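Uncharacterized protein (Bacteroides eggerthii, PDB 4L3R) is of unknown function but belongs to the DUF4847 family, which is placed in the Calycin clan. Local coordinates at residues Val6-Phe10 and Asn11-Trp15. Residues are numbered along the deposited sequence; the frame is centred on the assembly and turned at random. Where two conformers were deposited one is given.
Sequences VMEIF and NDKTW
Lys13 NZ is gripped by three oxygens: Glu8 O at 2.7 Å, Glu8 OE2 at 3.0 Å in a salt bridge, and Val125 O in the loop after strand 118-123. This ammonium ties helix 4-10 to the loop that leads into strand 15-22, the first strand in the chain of an antiparallel sheet, consistent with the calycin fold of its clan. Lys13 reaches the helix from the tight position between its backbone N and carbonyl carbon (chi1 56°), and its chain bends once, at the third torsion, which lays CE against Glu8 O at 3.1 Å. The ammonium meets OE2 on the anti side of the carboxylate and somewhat out of its plane, and Glu8 O well out of the carbonyl plane.

The other carboxylate oxygen, Glu8 OE1, takes Asn11 ND2 at 3.2 Å on its syn side but 32° out of the carboxylate plane; the bond is nearly straight and stays in the amide plane of Asn11, the two planes standing 73° apart. Glu8 bridges the two loop side chains, and an alanine here would probably leave the Lys13 ammonium without its balancing charge and the Asn11 amide free to turn. Asn11 centres an inverse gamma turn, with a weak bond from Asp12 N to Phe10 O.

Phe10 packs on Val66 of the second subunit. Deeper in, Ile9 is buried against Phe57 and Tyr121. The Trp15 indole sits crosswise to the Ile9 side chain, Ile9 CG2 lying 3.7 Å from Trp15 NE1. This NE1 points edge-on at Ile9 O, 3.2 Å away, on a lone pair in the carbonyl plane.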
loop_
_atom_site.group_PDB
_atom_site.type_symbol
_atom_site.label_atom_id
_atom_site.label_comp_id
_atom_site.label_asym_id
_atom_site.label_seq_id
_atom_site.Cartn_x
_atom_site.Cartn_y
_atom_site.Cartn_z
ATOM N N VAL B 6 -8.099 7.395 -3.371
ATOM C CA VAL B 6 -7.704 6.878 -2.054
ATOM C C VAL B 6 -6.217 6.526 -2.041
ATOM O O VAL B 6 -5.542 6.862 -1.076
ATOM C CB VAL B 6 -8.555 5.644 -1.633
ATOM C CG1 VAL B 6 -8.004 4.982 -0.366
ATOM C CG2 VAL B 6 -10.002 6.042 -1.422
HETATM N N MSE B 7 -5.706 5.865 -3.105
HETATM C CA MSE B 7 -4.300 5.464 -3.079
HETATM C C MSE B 7 -3.370 6.646 -3.372
HETATM O O MSE B 7 -2.179 6.525 -3.099
HETATM C CB MSE B 7 -4.023 4.268 -4.002
HETATM C CG MSE B 7 -3.776 2.959 -3.226
HETATM SE SE MSE B 7 -5.049 2.558 -1.758
HETATM C CE MSE B 7 -6.623 2.614 -2.848
ATOM N N GLU B 8 -3.898 7.815 -3.799
ATOM C CA GLU B 8 -3.063 9.008 -3.950
ATOM C C GLU B 8 -2.727 9.581 -2.554
ATOM O O GLU B 8 -1.744 10.303 -2.420
ATOM C CB GLU B 8 -3.759 10.061 -4.840
ATOM C CG GLU B 8 -2.887 11.243 -5.248
ATOM C CD GLU B 8 -1.528 10.921 -5.850
ATOM O OE1 GLU B 8 -1.435 9.945 -6.629
ATOM O OE2 GLU B 8 -0.553 11.645 -5.542
ATOM N N ILE B 9 -3.502 9.212 -1.510
ATOM C CA ILE B 9 -3.260 9.632 -0.127
ATOM C C ILE B 9 -2.041 8.850 0.444
ATOM O O ILE B 9 -1.309 9.393 1.272
ATOM C CB ILE B 9 -4.554 9.446 0.728
ATOM C CG1 ILE B 9 -5.714 10.315 0.177
ATOM C CG2 ILE B 9 -4.316 9.785 2.185
ATOM C CD1 ILE B 9 -7.097 9.905 0.675
ATOM N N PHE B 10 -1.821 7.601 -0.021
ATOM C CA PHE B 10 -0.695 6.735 0.378
ATOM C C PHE B 10 0.558 6.900 -0.505
ATOM O O PHE B 10 1.617 6.369 -0.154
ATOM C CB PHE B 10 -1.113 5.253 0.271
ATOM C CG PHE B 10 -2.068 4.763 1.325
ATOM C CD1 PHE B 10 -3.422 5.050 1.245
ATOM C CD2 PHE B 10 -1.630 3.932 2.350
ATOM C CE1 PHE B 10 -4.305 4.589 2.215
ATOM C CE2 PHE B 10 -2.521 3.454 3.309
ATOM C CZ PHE B 10 -3.850 3.792 3.238
ATOM N N ASN B 11 0.430 7.561 -1.668
ATOM C CA ASN B 11 1.493 7.648 -2.671
ATOM C C ASN B 11 2.697 8.528 -2.261
ATOM O O ASN B 11 2.768 9.702 -2.629
ATOM C CB ASN B 11 0.905 8.140 -4.014
ATOM C CG ASN B 11 1.791 7.948 -5.222
ATOM O OD1 ASN B 11 2.875 7.352 -5.163
ATOM N ND2 ASN B 11 1.311 8.401 -6.371
ATOM N N ASP B 12 3.682 7.902 -1.577
ATOM C CA ASP B 12 4.975 8.483 -1.187
ATOM C C ASP B 12 4.847 9.956 -0.761
ATOM O O ASP B 12 5.342 10.860 -1.448
ATOM C CB ASP B 12 5.963 8.326 -2.372
ATOM C CG ASP B 12 7.415 8.691 -2.093
ATOM O OD1 ASP B 12 7.892 8.424 -0.965
ATOM O OD2 ASP B 12 8.086 9.205 -3.019
ATOM N N LYS B 13 4.158 10.194 0.363
ATOM C CA LYS B 13 3.957 11.560 0.837
ATOM C C LYS B 13 3.658 11.628 2.320
ATOM O O LYS B 13 2.982 10.753 2.871
ATOM C CB LYS B 13 2.813 12.237 0.059
ATOM C CG LYS B 13 1.476 11.485 0.092
ATOM C CD LYS B 13 0.360 12.259 -0.594
ATOM C CE LYS B 13 0.529 12.340 -2.094
ATOM N NZ LYS B 13 -0.709 12.819 -2.751
ATOM N N THR B 14 4.138 12.709 2.953
ATOM C CA THR B 14 3.895 13.013 4.354
ATOM C C THR B 14 2.956 14.207 4.380
ATOM O O THR B 14 3.260 15.244 3.784
ATOM C CB THR B 14 5.221 13.260 5.067
ATOM O OG1 THR B 14 5.997 12.063 4.981
ATOM C CG2 THR B 14 5.036 13.652 6.529
ATOM N N TRP B 15 1.807 14.052 5.045
ATOM C CA TRP B 15 0.816 15.117 5.186
ATOM C C TRP B 15 1.223 15.988 6.356
ATOM O O TRP B 15 1.412 15.471 7.453
ATOM C CB TRP B 15 -0.577 14.523 5.397
ATOM C CG TRP B 15 -1.092 13.845 4.175
ATOM C CD1 TRP B 15 -1.037 12.512 3.894
ATOM C CD2 TRP B 15 -1.589 14.485 2.997
ATOM N NE1 TRP B 15 -1.554 12.275 2.645
ATOM C CE2 TRP B 15 -1.891 13.472 2.065
ATOM C CE3 TRP B 15 -1.848 15.819 2.653
ATOM C CZ2 TRP B 15 -2.454 13.751 0.809
ATOM C CZ3 TRP B 15 -2.383 16.097 1.410
ATOM C CH2 TRP B 15 -2.691 15.071 0.503
#